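PDB 4WAC: glycosyl transferase, group 1 family protein from Staphylococcus aureus, which belongs to the group 1 glycosyl transferases of the GT-B clan, built from two parallel-sheet domains with a long antiparallel sheet added. Local coordinates for residues 16-21 with 53-58; 135-140 with 149-154. All coordinates share one frame; numbering follows the deposited sequence.

Contacts 1 and 2 have centres about 22 Å apart and show one chain combining a standard fold with an added module. Contact 1 closes before contact 2 opens along the chain. It lies in the domain built on the first of the two parallel sheets expected of a GT-B protein, where the loop after strand 8-12 meets helix 52-61. Contact 2 lies farther out, about 28 Å from the centre of the chain, in the middle of a ten-stranded antiparallel sheet inserted between strands 71-73 and 226-230 of that parallel sheet. The two sites touch lightly, Glu54 OE2 lying 3.9 Å from Ile152 CG2, a point where the inserted sheet meets the N-terminal domain.

Contact 1: 16-21 with 53-58; sequences LDVNKG and DEIIKA
Ile55 meets Leu16, Asp17 and Val18, and no hydrogen bond joins residues 16-21 to residues 53-58: the contact is van der Waals packing, methyl groups lying against one another and against carbonyl and carboxylate oxygens. The two branches of Ile55 divide the work. With CG1 anti to the carbonyl carbon (chi1 -77°) and the chain extended beyond it, CD1 reaches across to the carboxylate of Asp17, 3.6 Å from OD1. CG2, the shorter branch, touches the residues before and after Asp17 more loosely, 4.3 Å from Leu16 O and 4.4 Å from Val18 CG1. That same Val18 methyl stands 4.0 Å from Ile55 O. One step on, Ile56 starts away from the loop, yet its side chain bends back at chi2 (-54°), and its CD1 comes to 4.0 Å from Leu16 CD1. Ala58, a turn after Ile55, completes the row by setting its CB 4.3 Å from Val18 CG1, so one valine methyl bridges successive turns of the helix. Asp17 OD1 also accepts a weak bond from Val18 N at the start of the type II turn from Asp17 to Lys20. Lys49 NZ and the OH of Tyr52, first residue of helix 52-61, bond to Leu16 O and Leu16 N, supplying a polar grip. The contact thus packs the loop after the first strand, 8-12, against helix 52-61 in the Rossmann-like domain expected of a GT-B protein, where Leu16 also rests on Phe28 of helix 23-36, Ile43 of strand 41-45 and, with Ile56, Met71 of strand 71-73.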
loop_
_atom_site.group_PDB
_atom_site.type_symbol
_atom_site.label_atom_id
_atom_site.label_comp_id
_atom_site.label_asym_id
_atom_site.label_seq_id
_atom_site.Cartn_x
_atom_site.Cartn_y
_atom_site.Cartn_z
ATOM N N LEU A 16 -16.844 5.424 -31.162
ATOM C CA LEU A 16 -18.092 4.820 -31.636
ATOM C C LEU A 16 -18.264 3.421 -31.012
ATOM O O LEU A 16 -17.300 2.684 -30.811
ATOM C CB LEU A 16 -18.091 4.715 -33.161
ATOM C CG LEU A 16 -18.177 6.003 -33.992
ATOM C CD1 LEU A 16 -18.061 5.666 -35.494
ATOM C CD2 LEU A 16 -19.464 6.745 -33.693
ATOM N N ASP A 17 -19.486 3.039 -30.716
ATOM C CA ASP A 17 -19.699 1.665 -30.307
ATOM C C ASP A 17 -21.080 1.188 -30.737
ATOM O O ASP A 17 -21.972 1.997 -30.986
ATOM C CB ASP A 17 -19.529 1.528 -28.789
ATOM C CG ASP A 17 -18.895 0.208 -28.398
ATOM O OD1 ASP A 17 -19.008 -0.762 -29.186
ATOM O OD2 ASP A 17 -18.267 0.156 -27.316
ATOM N N VAL A 18 -21.256 -0.125 -30.831
ATOM C CA VAL A 18 -22.598 -0.669 -31.008
ATOM C C VAL A 18 -23.386 -0.401 -29.714
ATOM O O VAL A 18 -22.785 -0.255 -28.639
ATOM C CB VAL A 18 -22.558 -2.174 -31.318
ATOM C CG1 VAL A 18 -21.831 -2.430 -32.618
ATOM C CG2 VAL A 18 -21.880 -2.933 -30.172
ATOM N N ASN A 19 -24.708 -0.329 -29.805
ATOM C CA ASN A 19 -25.553 -0.104 -28.621
ATOM C C ASN A 19 -25.204 1.177 -27.865
ATOM O O ASN A 19 -25.503 1.323 -26.683
ATOM C CB ASN A 19 -25.483 -1.302 -27.657
ATOM C CG ASN A 19 -25.571 -2.646 -28.365
ATOM O OD1 ASN A 19 -26.350 -2.814 -29.314
ATOM N ND2 ASN A 19 -24.764 -3.611 -27.911
ATOM N N LYS A 20 -24.547 2.098 -28.555
ATOM C CA LYS A 20 -24.293 3.418 -28.009
ATOM C C LYS A 20 -25.064 4.403 -28.855
ATOM O O LYS A 20 -24.803 4.518 -30.049
ATOM C CB LYS A 20 -22.809 3.743 -28.033
ATOM C CG LYS A 20 -22.485 5.020 -27.309
ATOM C CD LYS A 20 -21.144 5.546 -27.727
ATOM C CE LYS A 20 -20.791 6.761 -26.907
ATOM N NZ LYS A 20 -19.719 7.577 -27.562
ATOM N N GLY A 21 -26.039 5.086 -28.275
ATOM C CA GLY A 21 -26.865 5.971 -29.077
ATOM C C GLY A 21 -26.460 7.417 -28.912
ATOM O O GLY A 21 -25.281 7.768 -28.953
ATOM N N ASP A 53 -12.809 -2.778 -36.534
ATOM C CA ASP A 53 -13.245 -3.277 -37.850
ATOM C C ASP A 53 -14.585 -3.981 -37.686
ATOM O O ASP A 53 -15.533 -3.685 -38.416
ATOM C CB ASP A 53 -12.192 -4.209 -38.457
ATOM C CG ASP A 53 -11.020 -3.438 -39.077
ATOM O OD1 ASP A 53 -11.067 -2.181 -39.091
ATOM O OD2 ASP A 53 -10.025 -4.075 -39.499
ATOM N N GLU A 54 -14.681 -4.835 -36.653
ATOM C CA GLU A 54 -15.862 -5.661 -36.442
ATOM C C GLU A 54 -16.979 -4.743 -36.024
ATOM O O GLU A 54 -18.101 -4.876 -36.488
ATOM C CB GLU A 54 -15.614 -6.765 -35.386
ATOM C CG GLU A 54 -14.718 -7.940 -35.860
ATOM C CD GLU A 54 -13.193 -7.714 -35.656
ATOM O OE1 GLU A 54 -12.786 -6.583 -35.305
ATOM O OE2 GLU A 54 -12.399 -8.678 -35.838
ATOM N N ILE A 55 -16.660 -3.776 -35.182
ATOM C CA ILE A 55 -17.671 -2.838 -34.686
ATOM C C ILE A 55 -18.312 -1.954 -35.796
ATOM O O ILE A 55 -19.529 -1.761 -35.836
ATOM C CB ILE A 55 -17.051 -1.955 -33.583
ATOM C CG1 ILE A 55 -16.971 -2.776 -32.275
ATOM C CG2 ILE A 55 -17.841 -0.641 -33.418
ATOM C CD1 ILE A 55 -16.302 -2.047 -31.092
ATOM N N ILE A 56 -17.497 -1.443 -36.707
ATOM C CA ILE A 56 -18.017 -0.597 -37.774
ATOM C C ILE A 56 -18.870 -1.472 -38.713
ATOM O O ILE A 56 -19.972 -1.071 -39.110
ATOM C CB ILE A 56 -16.873 0.116 -38.569
ATOM C CG1 ILE A 56 -16.043 1.049 -37.667
ATOM C CG2 ILE A 56 -17.426 0.831 -39.775
ATOM C CD1 ILE A 56 -16.847 2.105 -36.858
ATOM N N LYS A 57 -18.367 -2.673 -39.023
ATOM C CA LYS A 57 -19.031 -3.606 -39.934
ATOM C C LYS A 57 -20.410 -3.941 -39.372
ATOM O O LYS A 57 -21.400 -4.018 -40.106
ATOM C CB LYS A 57 -18.185 -4.878 -40.134
ATOM C CG LYS A 57 -18.845 -6.159 -39.587
ATOM C CD LYS A 57 -17.866 -7.338 -39.466
ATOM C CE LYS A 57 -18.325 -8.369 -38.425
ATOM N NZ LYS A 57 -17.436 -9.567 -38.439
ATOM N N ALA A 58 -20.486 -4.081 -38.052
ATOM C CA ALA A 58 -21.735 -4.470 -37.419
ATOM C C ALA A 58 -22.694 -3.283 -37.404
ATOM O O ALA A 58 -23.894 -3.452 -37.628
ATOM C CB ALA A 58 -21.485 -5.008 -35.992
#

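Contact 2: 135-140 with 149-154; sequences KVIDFF and FSFIDN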
loop_
_atom_site.group_PDB
_atom_site.type_symbol
_atom_site.label_atom_id
_atom_site.label_comp_id
_atom_site.label_asym_id
_atom_site.label_seq_id
_atom_site.Cartn_x
_atom_site.Cartn_y
_atom_site.Cartn_z
ATOM N N LYS A 135 -8.595 -14.154 -27.552
ATOM C CA LYS A 135 -7.828 -14.865 -26.546
ATOM C C LYS A 135 -7.086 -13.883 -25.663
ATOM O O LYS A 135 -6.544 -12.877 -26.155
ATOM C CB LYS A 135 -6.841 -15.834 -27.217
ATOM C CG LYS A 135 -5.940 -16.586 -26.243
ATOM C CD LYS A 135 -5.140 -17.655 -26.989
ATOM C CE LYS A 135 -4.200 -17.004 -28.009
ATOM N NZ LYS A 135 -3.600 -18.077 -28.862
ATOM N N VAL A 136 -7.047 -14.156 -24.364
ATOM C CA VAL A 136 -6.189 -13.352 -23.505
ATOM C C VAL A 136 -5.243 -14.247 -22.802
ATOM O O VAL A 136 -5.626 -15.339 -22.314
ATOM C CB VAL A 136 -6.946 -12.535 -22.446
ATOM C CG1 VAL A 136 -7.691 -11.388 -23.088
ATOM C CG2 VAL A 136 -7.888 -13.416 -21.636
ATOM N N ILE A 137 -3.994 -13.791 -22.740
ATOM C CA ILE A 137 -3.003 -14.472 -21.928
ATOM C C ILE A 137 -2.491 -13.586 -20.834
ATOM O O ILE A 137 -1.869 -12.543 -21.097
ATOM C CB ILE A 137 -1.810 -14.974 -22.750
ATOM C CG1 ILE A 137 -2.309 -15.945 -23.837
ATOM C CG2 ILE A 137 -0.776 -15.665 -21.786
ATOM C CD1 ILE A 137 -1.194 -16.534 -24.690
ATOM N N ASP A 138 -2.699 -14.035 -19.598
ATOM C CA ASP A 138 -2.177 -13.350 -18.416
ATOM C C ASP A 138 -0.941 -14.016 -17.806
ATOM O O ASP A 138 -0.984 -15.198 -17.454
ATOM C CB ASP A 138 -3.298 -13.270 -17.380
ATOM C CG ASP A 138 -4.450 -12.396 -17.869
ATOM O OD1 ASP A 138 -4.388 -11.928 -19.032
ATOM O OD2 ASP A 138 -5.404 -12.166 -17.109
ATOM N N PHE A 139 0.147 -13.256 -17.659
ATOM C CA PHE A 139 1.366 -13.790 -17.053
ATOM C C PHE A 139 1.437 -13.320 -15.622
ATOM O O PHE A 139 0.964 -12.209 -15.308
ATOM C CB PHE A 139 2.620 -13.386 -17.827
ATOM C CG PHE A 139 2.806 -14.173 -19.103
ATOM C CD1 PHE A 139 3.116 -15.520 -19.065
ATOM C CD2 PHE A 139 2.612 -13.569 -20.344
ATOM C CE1 PHE A 139 3.259 -16.258 -20.258
ATOM C CE2 PHE A 139 2.760 -14.284 -21.534
ATOM C CZ PHE A 139 3.091 -15.624 -21.502
ATOM N N PHE A 140 1.993 -14.170 -14.758
ATOM C CA PHE A 140 2.121 -13.869 -13.332
ATOM C C PHE A 140 3.564 -13.789 -12.894
ATOM O O PHE A 140 4.433 -14.434 -13.471
ATOM C CB PHE A 140 1.372 -14.935 -12.517
ATOM C CG PHE A 140 -0.116 -14.801 -12.642
ATOM C CD1 PHE A 140 -0.757 -15.180 -13.824
ATOM C CD2 PHE A 140 -0.876 -14.233 -11.623
ATOM C CE1 PHE A 140 -2.132 -15.034 -13.977
ATOM C CE2 PHE A 140 -2.260 -14.051 -11.808
ATOM C CZ PHE A 140 -2.873 -14.470 -12.989
ATOM N N PHE A 149 -1.615 -10.198 -22.601
ATOM C CA PHE A 149 -1.583 -10.078 -24.055
ATOM C C PHE A 149 -2.976 -10.354 -24.621
ATOM O O PHE A 149 -3.543 -11.424 -24.354
ATOM C CB PHE A 149 -0.583 -11.059 -24.684
ATOM C CG PHE A 149 0.876 -10.718 -24.432
ATOM C CD1 PHE A 149 1.535 -11.180 -23.279
ATOM C CD2 PHE A 149 1.596 -9.933 -25.346
ATOM C CE1 PHE A 149 2.904 -10.878 -23.051
ATOM C CE2 PHE A 149 2.961 -9.623 -25.127
ATOM C CZ PHE A 149 3.609 -10.113 -23.987
ATOM N N SER A 150 -3.512 -9.427 -25.426
ATOM C CA SER A 150 -4.803 -9.655 -26.083
ATOM C C SER A 150 -4.677 -9.984 -27.536
ATOM O O SER A 150 -3.945 -9.318 -28.287
ATOM C CB SER A 150 -5.714 -8.443 -25.954
ATOM O OG SER A 150 -6.128 -8.290 -24.605
ATOM N N PHE A 151 -5.470 -10.968 -27.948
ATOM C CA PHE A 151 -5.411 -11.527 -29.282
ATOM C C PHE A 151 -6.728 -11.408 -30.004
ATOM O O PHE A 151 -7.794 -11.607 -29.399
ATOM C CB PHE A 151 -5.091 -13.028 -29.223
ATOM C CG PHE A 151 -3.719 -13.353 -28.794
ATOM C CD1 PHE A 151 -3.365 -13.271 -27.451
ATOM C CD2 PHE A 151 -2.798 -13.819 -29.720
ATOM C CE1 PHE A 151 -2.078 -13.643 -27.028
ATOM C CE2 PHE A 151 -1.515 -14.176 -29.331
ATOM C CZ PHE A 151 -1.143 -14.104 -27.974
ATOM N N ILE A 152 -6.666 -11.189 -31.308
ATOM C CA ILE A 152 -7.838 -11.354 -32.168
ATOM C C ILE A 152 -7.402 -12.224 -33.340
ATOM O O ILE A 152 -6.354 -11.986 -33.942
ATOM C CB ILE A 152 -8.394 -10.019 -32.649
ATOM C CG1 ILE A 152 -8.978 -9.253 -31.464
ATOM C CG2 ILE A 152 -9.495 -10.242 -33.694
ATOM C CD1 ILE A 152 -9.441 -7.854 -31.846
ATOM N N ASP A 153 -8.138 -13.300 -33.590
ATOM C CA ASP A 153 -7.745 -14.233 -34.644
ATOM C C ASP A 153 -6.311 -14.744 -34.520
ATOM O O ASP A 153 -5.589 -14.810 -35.517
ATOM C CB ASP A 153 -7.939 -13.564 -36.004
ATOM C CG ASP A 153 -9.397 -13.240 -36.280
ATOM O OD1 ASP A 153 -10.260 -14.123 -36.041
ATOM O OD2 ASP A 153 -9.680 -12.094 -36.685
ATOM N N ASN A 154 -5.907 -15.077 -33.291
ATOM C CA ASN A 154 -4.543 -15.509 -32.986
ATOM C C ASN A 154 -3.423 -14.514 -33.237
ATOM O O ASN A 154 -2.252 -14.896 -33.271
ATOM C CB ASN A 154 -4.226 -16.793 -33.743
ATOM C CG ASN A 154 -5.072 -17.941 -33.257
ATOM O OD1 ASN A 154 -4.914 -18.376 -32.117
ATOM N ND2 ASN A 154 -5.994 -18.425 -34.104
#
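Lys135 and Phe151 lie side by side, pointing the same way, in the beta hairpin of strands 134-141 and 144-152, and illustrate how a lysine can serve as both greasy and charged partner of one ring. Its chain leaves with CG anti to the backbone N (chi1 177°) and bends at chi3 (64°), which carries CE over the centre of the Phe151 ring, 3.7 Å from the centroid in a CH-pi contact. NZ follows over the same face, 4.5 Å from that centroid, as a cation-pi partner. Asn154 OD1 lies near this ammonium, 3.5 Å from Lys135 NZ. Ile137 CD1 meets the ring obliquely at Phe151 CE1, 3.8 Å away. Farther along the same face of the sheet, Phe139 and Phe149 meet rim to rim with planes at 86°, Phe139 CE2 lying 3.7 Å from Phe149 CE1. Beneath these side chains Lys135 pairs with Phe151 and Ile137 with Phe149, each through two backbone hydrogen bonds. The Lys135 N to Phe151 O bond is the longest of the four at 3.2 Å. Val136 and Ser150, the non-hydrogen-bonded pair between them, point to the opposite face of the sheet. Helix 91-101 covers the aromatic face, Tyr94 and Ile97 resting on Phe151 and Arg100 forming a cation-pi contact with Phe139. Positive charge therefore meets aromatic rings at both ends of the row, and ring and amide oxygen together probably stabilise the lysine's ammonium.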